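Local atomic coordinates of protein argonaute (Aquifex aeolicus, PDB entry 1YVU), a protein that uses short single-stranded DNA guides to bind complementary RNA targets and cleave them, with magnesium as the preferred metal cofactor. Residues R311-L316 with F617-E622; N602-F607 with S624-T629; D350-E355 with D416-I421; R344-K349 with G482-K487; T46-F51 with G61-D66. One frame throughout, in Å; residues are numbered along the deposited sequence.

Contact 1 of 5, residues R311-L316 with F617-E622; sequences RAKGKL and FYKLSE
Lys313 and Gly314 of linker L2 meet Phe617 of the PIWI box where strand 310-315 lies antiparallel beside strand 616-619. Two backbone hydrogen bonds join them. Lys313 N gives one to Phe617 O at 2.7 Å. The return bond, from Phe617 N to Gly314 O, is longer at 3.2 Å and bent, with an angle of 137° at the hydrogen. The Phe617 ring holds most of the packing. Its CG stands between the backbone N and the carbonyl carbon (chi1 73°), and the ring reaches across to the linker. Over one face sits Lys313 CB, 4.2 Å from the ring centroid, a CH-pi contact offset toward the rim. The side chains of Leu316 and Phe617 cross at about a right angle, with Leu316 CD1 3.9 Å from Phe617 CE2. Gly314, having no side chain, brings only backbone to the ring. An alanine in place of Phe617 would probably leave Lys313 CB and Leu316 CD1 without the ring they pack on, opening a gap between linker and strand. Further along, Arg311 O lies in the plane of the Tyr618 ring at its edge, 3.3 Å from Tyr618 CD1. Lys313 NZ forms a salt bridge with Glu149; this acid probably also eases the repulsion from Lys619, whose NZ lies 5.4 Å from Lys313 NZ. Strand 624-627 lies on the other side of strand 616-619; the linker strand extends the PIWI-box strands by antiparallel beta pairing, tying L2 to the PIWI domain.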
# COMPACT_ATOMS: atom_id res chain seq x y z
N ARG A 311 9.76 3.82 22.36
CA ARG A 311 10.88 4.43 21.65
C ARG A 311 11.55 3.43 20.75
O ARG A 311 11.56 2.23 21.05
CB ARG A 311 11.89 4.99 22.65
CG ARG A 311 11.48 6.33 23.23
CD ARG A 311 11.15 6.29 24.73
NE ARG A 311 9.97 7.10 25.05
CZ ARG A 311 9.98 8.29 25.64
NH1 ARG A 311 11.12 8.88 26.00
NH2 ARG A 311 8.82 8.92 25.85
N ALA A 312 12.09 3.92 19.64
CA ALA A 312 12.81 3.09 18.66
C ALA A 312 14.08 2.54 19.25
O ALA A 312 14.60 3.10 20.22
CB ALA A 312 13.14 3.91 17.44
N LYS A 313 14.59 1.45 18.70
CA LYS A 313 15.83 0.88 19.21
C LYS A 313 17.07 1.68 18.80
O LYS A 313 17.88 2.02 19.66
CB LYS A 313 15.95 -0.57 18.83
CG LYS A 313 14.95 -1.47 19.56
CD LYS A 313 15.04 -2.94 19.10
CE LYS A 313 16.38 -3.60 19.40
NZ LYS A 313 16.42 -4.98 18.83
N GLY A 314 17.20 2.02 17.52
CA GLY A 314 18.34 2.79 17.05
C GLY A 314 18.49 2.97 15.55
O GLY A 314 17.53 2.84 14.79
N LYS A 315 19.69 3.34 15.11
CA LYS A 315 19.94 3.49 13.69
C LYS A 315 20.70 2.24 13.26
O LYS A 315 21.59 1.75 13.95
CB LYS A 315 20.73 4.75 13.36
CG LYS A 315 20.66 5.04 11.87
CD LYS A 315 21.70 6.01 11.35
CE LYS A 315 21.83 5.80 9.83
NZ LYS A 315 22.56 6.88 9.09
N LEU A 316 20.26 1.68 12.14
CA LEU A 316 20.87 0.50 11.56
C LEU A 316 21.74 0.99 10.42
O LEU A 316 21.26 1.59 9.48
CB LEU A 316 19.77 -0.43 11.04
CG LEU A 316 20.03 -1.93 10.94
CD1 LEU A 316 20.27 -2.55 12.31
CD2 LEU A 316 18.84 -2.54 10.32
N PHE A 617 14.60 2.08 13.64
CA PHE A 617 13.79 0.88 13.83
C PHE A 617 13.21 0.51 15.19
O PHE A 617 13.77 0.82 16.23
CB PHE A 617 14.55 -0.33 13.27
CG PHE A 617 15.75 -0.79 14.11
CD1 PHE A 617 15.72 -2.03 14.76
CD2 PHE A 617 16.93 -0.02 14.17
CE1 PHE A 617 16.84 -2.52 15.47
CE2 PHE A 617 18.08 -0.49 14.87
CZ PHE A 617 18.03 -1.75 15.52
N TYR A 618 12.10 -0.22 15.15
CA TYR A 618 11.45 -0.75 16.35
C TYR A 618 11.30 -2.20 15.92
O TYR A 618 10.87 -2.46 14.80
CB TYR A 618 10.06 -0.13 16.65
CG TYR A 618 9.49 -0.60 17.99
CD1 TYR A 618 9.80 0.08 19.18
CD2 TYR A 618 8.80 -1.83 18.11
CE1 TYR A 618 9.48 -0.45 20.46
CE2 TYR A 618 8.47 -2.38 19.38
CZ TYR A 618 8.82 -1.68 20.55
OH TYR A 618 8.51 -2.22 21.79
N LYS A 619 11.65 -3.13 16.80
CA LYS A 619 11.54 -4.55 16.46
C LYS A 619 10.37 -5.26 17.16
O LYS A 619 10.10 -5.03 18.35
CB LYS A 619 12.88 -5.25 16.70
CG LYS A 619 13.02 -6.64 16.08
CD LYS A 619 14.44 -7.20 16.28
CE LYS A 619 14.53 -8.61 15.72
NZ LYS A 619 14.98 -9.70 16.69
N LEU A 620 9.64 -6.05 16.38
CA LEU A 620 8.49 -6.83 16.85
C LEU A 620 8.82 -8.33 17.04
O LEU A 620 9.99 -8.74 16.93
CB LEU A 620 7.29 -6.64 15.93
CG LEU A 620 6.86 -5.18 15.84
CD1 LEU A 620 5.93 -4.94 14.67
CD2 LEU A 620 6.22 -4.77 17.17
N SER A 621 7.79 -9.13 17.32
CA SER A 621 7.94 -10.56 17.61
C SER A 621 8.48 -11.50 16.55
O SER A 621 9.67 -11.84 16.59
CB SER A 621 6.63 -11.12 18.19
OG SER A 621 5.51 -10.83 17.36
N GLU A 622 7.61 -11.92 15.63
CA GLU A 622 7.94 -12.87 14.55
C GLU A 622 8.84 -12.25 13.45
O GLU A 622 8.51 -12.29 12.25
CB GLU A 622 6.63 -13.43 13.96
CG GLU A 622 5.63 -14.02 14.98
CD GLU A 622 4.18 -13.95 14.50
OE1 GLU A 622 3.93 -13.74 13.28
OE2 GLU A 622 3.28 -14.08 15.37

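Contact 2 of 5, residues N602-F607 with S624-T629; sequences NNPRFF and SVILAT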
# COMPACT_ATOMS: atom_id res chain seq x y z
N ASN A 602 -0.36 1.61 6.39
CA ASN A 602 -0.86 1.58 7.78
C ASN A 602 0.05 1.11 8.93
O ASN A 602 -0.38 0.50 9.93
CB ASN A 602 -2.23 0.88 7.82
CG ASN A 602 -3.18 1.37 6.74
OD1 ASN A 602 -3.23 2.56 6.43
ND2 ASN A 602 -3.91 0.45 6.13
N ASN A 603 1.31 1.52 8.82
CA ASN A 603 2.34 1.17 9.78
C ASN A 603 2.49 2.19 10.90
O ASN A 603 1.90 3.28 10.84
CB ASN A 603 3.66 1.05 9.01
CG ASN A 603 3.64 -0.07 8.01
OD1 ASN A 603 3.19 -1.19 8.30
ND2 ASN A 603 4.13 0.22 6.81
N PRO A 604 3.17 1.81 12.01
CA PRO A 604 3.36 2.76 13.11
C PRO A 604 4.38 3.80 12.67
O PRO A 604 5.43 3.44 12.13
CB PRO A 604 3.92 1.87 14.21
CG PRO A 604 3.29 0.57 13.96
CD PRO A 604 3.44 0.44 12.48
N ARG A 605 4.01 5.07 12.83
CA ARG A 605 4.85 6.18 12.43
C ARG A 605 5.96 6.50 13.43
O ARG A 605 6.03 5.86 14.47
CB ARG A 605 3.98 7.40 12.11
CG ARG A 605 3.11 7.25 10.83
CD ARG A 605 2.72 8.61 10.20
NE ARG A 605 1.35 8.64 9.69
CZ ARG A 605 0.26 8.80 10.45
NH1 ARG A 605 0.39 8.96 11.77
NH2 ARG A 605 -0.95 8.75 9.92
N PHE A 606 6.92 7.32 13.00
CA PHE A 606 8.05 7.77 13.83
C PHE A 606 7.88 9.28 14.04
O PHE A 606 7.70 10.05 13.07
CB PHE A 606 9.40 7.57 13.15
CG PHE A 606 9.87 6.13 13.13
CD1 PHE A 606 9.93 5.43 11.93
CD2 PHE A 606 10.36 5.50 14.29
CE1 PHE A 606 10.48 4.12 11.87
CE2 PHE A 606 10.91 4.17 14.23
CZ PHE A 606 10.96 3.50 13.02
N PHE A 607 7.91 9.69 15.30
CA PHE A 607 7.77 11.08 15.67
C PHE A 607 9.04 11.48 16.38
O PHE A 607 9.43 10.85 17.37
CB PHE A 607 6.56 11.30 16.60
CG PHE A 607 5.27 10.67 16.10
CD1 PHE A 607 4.79 9.47 16.67
CD2 PHE A 607 4.53 11.27 15.06
CE1 PHE A 607 3.57 8.87 16.20
CE2 PHE A 607 3.31 10.69 14.57
CZ PHE A 607 2.83 9.49 15.14
N SER A 624 9.58 -9.17 12.63
CA SER A 624 9.00 -8.08 11.89
C SER A 624 9.63 -6.83 12.51
O SER A 624 9.99 -6.83 13.70
CB SER A 624 7.46 -8.10 11.94
OG SER A 624 6.94 -8.45 13.20
N VAL A 625 9.94 -5.85 11.65
CA VAL A 625 10.61 -4.59 12.03
C VAL A 625 9.93 -3.41 11.35
O VAL A 625 9.71 -3.43 10.13
CB VAL A 625 12.10 -4.56 11.52
CG1 VAL A 625 12.76 -3.20 11.71
CG2 VAL A 625 12.93 -5.62 12.18
N ILE A 626 9.69 -2.36 12.13
CA ILE A 626 9.10 -1.12 11.61
C ILE A 626 10.38 -0.34 11.31
O ILE A 626 11.19 -0.10 12.19
CB ILE A 626 8.24 -0.45 12.64
CG1 ILE A 626 7.05 -1.37 12.92
CG2 ILE A 626 7.72 0.89 12.12
CD1 ILE A 626 6.60 -1.32 14.38
N LEU A 627 10.55 -0.01 10.04
CA LEU A 627 11.77 0.61 9.57
C LEU A 627 11.63 1.92 8.82
O LEU A 627 10.79 2.05 7.92
CB LEU A 627 12.46 -0.41 8.65
CG LEU A 627 13.85 -0.12 8.11
CD1 LEU A 627 14.79 -0.04 9.31
CD2 LEU A 627 14.31 -1.18 7.08
N ALA A 628 12.55 2.84 9.10
CA ALA A 628 12.57 4.12 8.42
C ALA A 628 13.55 3.95 7.23
O ALA A 628 14.77 3.83 7.44
CB ALA A 628 13.04 5.16 9.33
N THR A 629 12.99 3.94 6.02
CA THR A 629 13.75 3.77 4.78
C THR A 629 14.30 5.00 4.11
O THR A 629 15.07 4.88 3.14
CB THR A 629 12.92 3.10 3.75
OG1 THR A 629 11.58 3.62 3.79
CG2 THR A 629 12.94 1.61 3.96
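Pro604 and Phe606 pack against Ile626 and Ala628 of the PIWI box, both segments belonging to the PIWI domain. Pro604 crosses Ile626 at about a right angle, its CG 3.8 Å from Ile626 CD1. Ile626 uses both branches: CG1 lies beside the backbone N (chi1 -65°) and leads to CD1, which meets the proline ring, while CG2 meets the proline carbonyl oxygen, Pro604 O, at 3.4 Å. Phe606 CE1 comes within 3.8 Å of Ala628 CB; the small alanine lets the ring come close to the strand. The second kind of contact is ring against backbone. Ile626 O lies near the plane of the Phe606 ring, at its edge, 3.7 Å from CZ, and Leu627 C is also at this edge. An alanine in place of Phe606 would probably take the ring away from Ala628 CB and open a gap beside the carbonyl of Ile626. Leu7 of strand 6-7 touches Pro604, Phe606 and Ile626, closing the cluster. Polar groups look elsewhere: Arg605 forms a salt bridge with Asp158, and Asn603 ND2 bonds to the carbonyl oxygens of Ile599 and Pro640. With no hydrogen bond between the two segments, their cohesion rests on buried apolar surface and shape.

Contact 3 of 5, residues D350-E355 with D416-I421; sequences DVLSVE and DVDLVI
Ser353 and Asp418 grip each other through backbone and side chain. Asp418 N donates to Ser353 O at 2.8 Å, and the carboxylate answers: its OD2 accepts from Ser353 N at 3.2 Å, the N-H arriving 42° out of the carboxylate plane. Ser353 OG, set between its own backbone N and carbonyl carbon (chi1 54°), adds a weak bond to the same oxygen. Asp418 OD2 also forms a salt bridge with Lys349, which would probably keep the acid ionised. A serine suits the place because it brings a second donor in little space. Two residues on, Ile421 N donates to Glu355 O at 2.8 Å, while the bond from Glu355 N to Leu419 O is weak. These bonds pair the strands in parallel, Val354 opposite Leu419 and Glu355 opposite Val420, and Val420 CA adds a CA-H...O contact to Glu355 O at 3.3 Å.

Branched apolar residues fill the surroundings. On one face Val354 and Leu419 lie side by side, pointing the same way, and Val354 CG1 reaches Ile421 CG1 at 3.7 Å. Helix 466-480 covers Leu419 on this side. On the face of Glu355 and Val420, Val417 CG1 rests on the aliphatic CG of Glu355 at 3.7 Å; the carboxylate beyond it pairs with Lys415. Strand 386-396 flanks strand 351-360 on its other edge, giving a parallel sheet of the Rossmann-like kind known for argonaute Mid domains, extended beyond strand 419-424 by strand 454-457 of the PIWI region.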
# COMPACT_ATOMS: atom_id res chain seq x y z
N ASP A 350 26.16 2.48 -25.93
CA ASP A 350 27.00 3.64 -26.25
C ASP A 350 26.33 4.76 -27.05
O ASP A 350 26.62 5.93 -26.82
CB ASP A 350 28.39 3.24 -26.85
CG ASP A 350 28.34 2.00 -27.78
OD1 ASP A 350 27.44 1.91 -28.65
OD2 ASP A 350 29.25 1.12 -27.67
N VAL A 351 25.38 4.39 -27.91
CA VAL A 351 24.61 5.31 -28.76
C VAL A 351 23.12 5.14 -28.50
O VAL A 351 22.62 4.02 -28.51
CB VAL A 351 24.91 4.99 -30.26
CG1 VAL A 351 23.83 5.55 -31.21
CG2 VAL A 351 26.26 5.55 -30.63
N LEU A 352 22.38 6.25 -28.36
CA LEU A 352 20.93 6.20 -28.09
C LEU A 352 19.97 6.95 -29.05
O LEU A 352 20.32 8.00 -29.58
CB LEU A 352 20.66 6.69 -26.67
CG LEU A 352 20.48 5.79 -25.45
CD1 LEU A 352 21.46 4.68 -25.36
CD2 LEU A 352 20.64 6.68 -24.29
N SER A 353 18.76 6.41 -29.23
CA SER A 353 17.74 7.03 -30.09
C SER A 353 16.67 7.64 -29.18
O SER A 353 15.97 6.92 -28.46
CB SER A 353 17.14 6.02 -31.08
OG SER A 353 16.65 4.86 -30.43
N VAL A 354 16.59 8.97 -29.18
CA VAL A 354 15.67 9.75 -28.34
C VAL A 354 14.63 10.56 -29.11
O VAL A 354 14.94 11.10 -30.17
CB VAL A 354 16.50 10.77 -27.47
CG1 VAL A 354 15.62 11.60 -26.54
CG2 VAL A 354 17.53 10.03 -26.64
N GLU A 355 13.39 10.59 -28.60
CA GLU A 355 12.31 11.43 -29.15
C GLU A 355 12.11 12.56 -28.12
O GLU A 355 12.33 12.36 -26.91
CB GLU A 355 11.00 10.65 -29.33
CG GLU A 355 10.71 10.13 -30.76
CD GLU A 355 9.60 10.86 -31.51
OE1 GLU A 355 8.50 11.06 -30.96
OE2 GLU A 355 9.83 11.21 -32.68
N ASP A 416 10.83 3.08 -31.86
CA ASP A 416 12.01 2.25 -31.55
C ASP A 416 12.86 3.00 -30.53
O ASP A 416 14.00 2.62 -30.25
CB ASP A 416 12.87 1.90 -32.77
CG ASP A 416 13.49 0.51 -32.68
OD1 ASP A 416 13.53 -0.09 -31.57
OD2 ASP A 416 13.94 0.01 -33.73
N VAL A 417 12.29 4.05 -29.95
CA VAL A 417 13.00 4.89 -29.00
C VAL A 417 13.52 4.22 -27.75
O VAL A 417 12.89 3.31 -27.20
CB VAL A 417 12.20 6.13 -28.59
CG1 VAL A 417 12.60 7.25 -29.45
CG2 VAL A 417 10.69 5.90 -28.69
N ASP A 418 14.72 4.65 -27.37
CA ASP A 418 15.43 4.18 -26.19
C ASP A 418 15.07 5.04 -24.98
O ASP A 418 15.08 4.56 -23.84
CB ASP A 418 16.94 4.24 -26.43
CG ASP A 418 17.44 3.19 -27.41
OD1 ASP A 418 16.78 2.14 -27.61
OD2 ASP A 418 18.52 3.42 -27.99
N LEU A 419 14.77 6.32 -25.25
CA LEU A 419 14.36 7.32 -24.24
C LEU A 419 13.42 8.34 -24.89
O LEU A 419 13.30 8.40 -26.13
CB LEU A 419 15.58 8.04 -23.64
CG LEU A 419 15.38 9.14 -22.58
CD1 LEU A 419 14.72 8.62 -21.31
CD2 LEU A 419 16.71 9.72 -22.25
N VAL A 420 12.71 9.08 -24.07
CA VAL A 420 11.79 10.11 -24.56
C VAL A 420 11.96 11.30 -23.63
O VAL A 420 11.75 11.17 -22.41
CB VAL A 420 10.29 9.60 -24.52
CG1 VAL A 420 9.32 10.72 -24.84
CG2 VAL A 420 10.06 8.48 -25.50
N ILE A 421 12.35 12.45 -24.15
CA ILE A 421 12.50 13.59 -23.25
C ILE A 421 11.37 14.57 -23.47
O ILE A 421 11.19 15.07 -24.57
CB ILE A 421 13.88 14.28 -23.39
CG1 ILE A 421 15.01 13.24 -23.25
CG2 ILE A 421 14.02 15.37 -22.32
CD1 ILE A 421 16.46 13.79 -23.23

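Contact 4 of 5, residues R344-K349 with G482-K487; sequences RPFVKK and GNIPYK
Asn483 and Phe346 hold the close part of this contact between Mid and PIWI domains. Asn483 CG lies beside the backbone N, anti to the carbonyl carbon (chi1 -48°), and carries the amide. The amide oxygen of Asn483 takes two backbone donors, Lys348 N at 2.8 Å and Lys349 N at 2.9 Å, the second almost straight at 176°. Two bonds on OD1, with ND2 bonded to Thr481 OG1, fix the rotation of the amide; asparagine suits the place by accepting and donating from one flat group. Phe346 N donates to Ile484 O at 2.9 Å, while Asn483 CA makes a CA-H...O contact with Phe346 O at 3.2 Å. The Phe346 ring turns its edge to Ile484 O, with CD1 3.5 Å away, and Ile484 CG1 packs nearby. Lys487 crosses this ring at about a right angle, laying CE 3.8 Å from Phe346 CZ before its ammonium group pairs with Glu527.

The outer side is looser. Arg344, Val347 and Lys348 are exposed, and Lys348 mainly rests its CB near Gly482 O at 3.7 Å. Gly482 has a positive phi (81°), which glycine adopts readily. From it the chain enters an inverse gamma turn centred on Asn483. Leu478 of helix 466-480 touches Pro345, Asn483 and Pro485, and Leu340 of helix 337-342 meets Pro485 and Tyr486; strand 322-323 lies against Tyr486 and Lys487.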
# COMPACT_ATOMS: atom_id res chain seq x y z
N ARG A 344 32.08 7.82 -14.23
CA ARG A 344 32.05 7.14 -15.52
C ARG A 344 31.01 6.00 -15.35
O ARG A 344 31.21 5.11 -14.53
CB ARG A 344 33.45 6.59 -15.83
CG ARG A 344 33.66 5.75 -17.09
CD ARG A 344 35.06 5.18 -16.96
NE ARG A 344 35.48 4.23 -17.99
CZ ARG A 344 36.51 3.39 -17.87
NH1 ARG A 344 37.23 3.34 -16.75
NH2 ARG A 344 36.87 2.62 -18.89
N PRO A 345 29.89 6.04 -16.10
CA PRO A 345 28.83 5.01 -16.01
C PRO A 345 29.21 3.60 -16.51
O PRO A 345 30.29 3.38 -17.03
CB PRO A 345 27.72 5.60 -16.88
CG PRO A 345 27.99 7.06 -16.83
CD PRO A 345 29.45 7.13 -16.99
N PHE A 346 28.32 2.63 -16.31
CA PHE A 346 28.54 1.28 -16.80
C PHE A 346 27.71 1.24 -18.06
O PHE A 346 26.51 1.01 -18.01
CB PHE A 346 28.04 0.24 -15.80
CG PHE A 346 28.83 0.19 -14.54
CD1 PHE A 346 28.51 1.02 -13.47
CD2 PHE A 346 29.91 -0.71 -14.42
CE1 PHE A 346 29.25 0.96 -12.28
CE2 PHE A 346 30.66 -0.79 -13.24
CZ PHE A 346 30.34 0.05 -12.17
N VAL A 347 28.36 1.49 -19.18
CA VAL A 347 27.69 1.53 -20.48
C VAL A 347 27.05 0.24 -21.05
O VAL A 347 27.72 -0.77 -21.22
CB VAL A 347 28.61 2.19 -21.54
CG1 VAL A 347 28.82 3.65 -21.17
CG2 VAL A 347 29.96 1.46 -21.63
N LYS A 348 25.75 0.31 -21.29
CA LYS A 348 25.01 -0.81 -21.87
C LYS A 348 24.71 -0.50 -23.33
O LYS A 348 24.61 -1.41 -24.16
CB LYS A 348 23.72 -1.09 -21.10
CG LYS A 348 23.00 -2.38 -21.52
CD LYS A 348 21.84 -2.74 -20.60
CE LYS A 348 22.31 -3.22 -19.24
NZ LYS A 348 21.17 -3.62 -18.39
N LYS A 349 24.55 0.79 -23.64
CA LYS A 349 24.29 1.23 -25.01
C LYS A 349 25.01 2.56 -25.25
O LYS A 349 24.55 3.62 -24.80
CB LYS A 349 22.78 1.33 -25.28
CG LYS A 349 22.46 1.15 -26.76
CD LYS A 349 20.98 1.19 -27.07
CE LYS A 349 20.77 1.15 -28.57
NZ LYS A 349 19.32 1.07 -28.95
N GLY A 482 20.11 1.79 -18.88
CA GLY A 482 21.03 0.74 -18.47
C GLY A 482 22.46 1.20 -18.26
O GLY A 482 23.30 0.44 -17.77
N ASN A 483 22.73 2.46 -18.60
CA ASN A 483 24.05 3.07 -18.46
C ASN A 483 24.12 3.67 -17.06
O ASN A 483 24.36 4.86 -16.88
CB ASN A 483 24.25 4.11 -19.56
CG ASN A 483 23.86 3.58 -20.96
OD1 ASN A 483 24.60 2.83 -21.57
ND2 ASN A 483 22.70 3.98 -21.45
N ILE A 484 23.91 2.80 -16.06
CA ILE A 484 23.90 3.14 -14.65
C ILE A 484 25.14 3.93 -14.16
O ILE A 484 26.28 3.54 -14.42
CB ILE A 484 23.61 1.89 -13.76
CG1 ILE A 484 24.67 0.80 -13.95
CG2 ILE A 484 22.20 1.34 -14.06
CD1 ILE A 484 24.83 -0.11 -12.74
N PRO A 485 24.91 5.06 -13.47
CA PRO A 485 26.01 5.90 -12.96
C PRO A 485 26.97 5.26 -11.97
O PRO A 485 28.18 5.53 -11.97
CB PRO A 485 25.28 7.09 -12.34
CG PRO A 485 23.94 6.52 -11.98
CD PRO A 485 23.61 5.65 -13.12
N TYR A 486 26.40 4.40 -11.15
CA TYR A 486 27.14 3.72 -10.12
C TYR A 486 26.40 2.47 -9.69
O TYR A 486 25.24 2.26 -10.09
CB TYR A 486 27.30 4.67 -8.91
CG TYR A 486 26.01 5.32 -8.41
CD1 TYR A 486 25.13 4.63 -7.56
CD2 TYR A 486 25.63 6.58 -8.83
CE1 TYR A 486 23.91 5.18 -7.14
CE2 TYR A 486 24.39 7.16 -8.43
CZ TYR A 486 23.54 6.44 -7.59
OH TYR A 486 22.31 6.94 -7.23
N LYS A 487 27.05 1.69 -8.83
CA LYS A 487 26.47 0.47 -8.25
C LYS A 487 27.13 0.36 -6.90
O LYS A 487 28.21 0.91 -6.70
CB LYS A 487 26.71 -0.80 -9.08
CG LYS A 487 28.15 -1.29 -9.19
CD LYS A 487 28.24 -2.52 -10.08
CE LYS A 487 29.66 -3.05 -10.10
NZ LYS A 487 29.70 -4.38 -10.76

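Contact 5 of 5, residues T46-F51 with G61-D66; sequences TGLPTF and GKVEKD
Leu48 and Gly61 of the N-terminal domain come within 6.6 Å, CA to CA, where the chain leaves helix 32-46 through Gly47, which has positive phi (107°), and where 61-66 heads into a type II beta turn from Val63 to Asp66. The side chains that meet are few and apolar. Leu48 leads: its CG lies beside the backbone N, anti to the carbonyl carbon (chi1 -62°), and CD1 beyond it meets Val63 and Gly61. Leu48 CD1 touches Val63 CG2 at 3.7 Å, the two side chains sliding past each other in opposite directions. Leu48 CD1 also rests on the backbone at Gly61 C, 3.7 Å away. Glycine fits here, since at its backbone angles a CB would press against the preceding carbonyl oxygen. Thr46 joins from the helix end, crossing Val63 at about a right angle, with its CG2 3.8 Å from Val63 CG2. A single valine methyl thus serves both partners. The threonine is suited to the spot because its two branches divide the work: CG2 faces the valine, while OG1 bonds to Val42 O within the helix. Thr50 OG1 donates to Leu48 O at 3.0 Å.

Beyond lies the hairpin of strands 50-53 and 56-59, with Pro49 bonded through its backbone to Ala60. No hydrogen bond crosses between the segments themselves, and the small area buried implies a modest apolar surface patch of methyl groups, probably held in place largely by the hairpin.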
# COMPACT_ATOMS: atom_id res chain seq x y z
N THR A 46 -24.95 -11.75 21.70
CA THR A 46 -24.59 -11.78 23.12
C THR A 46 -24.63 -10.36 23.67
O THR A 46 -25.46 -10.02 24.51
CB THR A 46 -23.16 -12.36 23.34
OG1 THR A 46 -23.03 -13.63 22.69
CG2 THR A 46 -22.87 -12.57 24.78
N GLY A 47 -23.71 -9.54 23.17
CA GLY A 47 -23.61 -8.17 23.62
C GLY A 47 -22.38 -8.01 24.48
O GLY A 47 -22.11 -6.92 24.98
N LEU A 48 -21.65 -9.11 24.68
CA LEU A 48 -20.44 -9.11 25.50
C LEU A 48 -19.23 -9.36 24.62
O LEU A 48 -19.29 -10.21 23.72
CB LEU A 48 -20.49 -10.23 26.57
CG LEU A 48 -21.58 -10.24 27.66
CD1 LEU A 48 -21.72 -11.61 28.22
CD2 LEU A 48 -21.28 -9.23 28.76
N PRO A 49 -18.13 -8.58 24.80
CA PRO A 49 -16.87 -8.68 24.06
C PRO A 49 -16.42 -10.14 23.86
O PRO A 49 -16.48 -10.95 24.79
CB PRO A 49 -15.92 -7.90 24.95
CG PRO A 49 -16.75 -6.73 25.28
CD PRO A 49 -18.10 -7.34 25.62
N THR A 50 -15.96 -10.45 22.66
CA THR A 50 -15.59 -11.81 22.34
C THR A 50 -14.25 -11.95 21.67
O THR A 50 -13.78 -11.05 21.00
CB THR A 50 -16.70 -12.40 21.38
OG1 THR A 50 -17.98 -12.31 22.00
CG2 THR A 50 -16.44 -13.86 20.98
N PHE A 51 -13.60 -13.07 21.93
CA PHE A 51 -12.36 -13.41 21.27
C PHE A 51 -12.41 -14.88 20.82
O PHE A 51 -13.17 -15.68 21.39
CB PHE A 51 -11.09 -13.03 22.07
CG PHE A 51 -10.76 -13.92 23.25
CD1 PHE A 51 -10.04 -15.11 23.08
CD2 PHE A 51 -11.11 -13.52 24.54
CE1 PHE A 51 -9.66 -15.91 24.18
CE2 PHE A 51 -10.74 -14.30 25.66
CZ PHE A 51 -10.00 -15.50 25.48
N GLY A 61 -17.99 -12.24 30.24
CA GLY A 61 -19.07 -12.08 31.21
C GLY A 61 -20.10 -13.19 31.20
O GLY A 61 -19.98 -14.17 30.46
N LYS A 62 -21.15 -12.98 32.00
CA LYS A 62 -22.24 -13.94 32.14
C LYS A 62 -23.50 -13.54 31.38
O LYS A 62 -23.99 -12.41 31.50
CB LYS A 62 -22.58 -14.16 33.62
CG LYS A 62 -21.44 -14.69 34.48
CD LYS A 62 -21.90 -15.02 35.89
CE LYS A 62 -20.71 -15.45 36.74
NZ LYS A 62 -21.07 -16.01 38.08
N VAL A 63 -23.97 -14.48 30.55
CA VAL A 63 -25.21 -14.33 29.77
C VAL A 63 -26.16 -15.28 30.51
O VAL A 63 -25.89 -16.49 30.61
CB VAL A 63 -25.09 -14.88 28.30
CG1 VAL A 63 -26.15 -14.23 27.40
CG2 VAL A 63 -23.71 -14.71 27.75
N GLU A 64 -27.25 -14.73 31.05
CA GLU A 64 -28.25 -15.53 31.77
C GLU A 64 -29.11 -16.32 30.78
O GLU A 64 -29.37 -15.84 29.67
CB GLU A 64 -29.14 -14.63 32.64
CG GLU A 64 -28.38 -13.90 33.75
CD GLU A 64 -29.29 -13.06 34.65
OE1 GLU A 64 -30.39 -12.65 34.21
OE2 GLU A 64 -28.89 -12.81 35.81
N LYS A 65 -29.49 -17.54 31.18
CA LYS A 65 -30.33 -18.48 30.41
C LYS A 65 -29.77 -18.95 29.04
O LYS A 65 -30.51 -19.57 28.26
CB LYS A 65 -31.76 -17.90 30.22
CG LYS A 65 -32.54 -17.50 31.50
CD LYS A 65 -33.64 -16.47 31.16
CE LYS A 65 -34.42 -16.00 32.37
NZ LYS A 65 -35.35 -14.89 32.01
N ASP A 66 -28.49 -18.68 28.77
CA ASP A 66 -27.83 -19.06 27.49
C ASP A 66 -27.73 -20.57 27.22
O ASP A 66 -27.17 -21.33 28.02
CB ASP A 66 -26.43 -18.39 27.35
CG ASP A 66 -25.34 -19.06 28.21
OD1 ASP A 66 -25.38 -18.93 29.46
OD2 ASP A 66 -24.44 -19.73 27.64

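Overall arrangement
Contacts 1 and 2 are neighbours, their centres 9 Å apart: strands 616-619 and 624-627 lie side by side, and Tyr618 O probably accepts a hydrogen bond from Ile626 N at 2.9 Å. Contacts 3 and 4 form a second pair, centres 15 Å apart, joined by the salt bridge of Lys349 NZ with Asp418 OD2, 2.7 Å; contact 3 is nested in the chain loop that contact 4 closes. Contact 5, in the N-terminal domain of the PAZ lobe, stands alone, its centre about 70 Å from that of contact 3 and 39 Å from that of contact 1. All five lie away from the probable active site of the PIWI domain, where Asp502 and Asp683 bind the calcium ion.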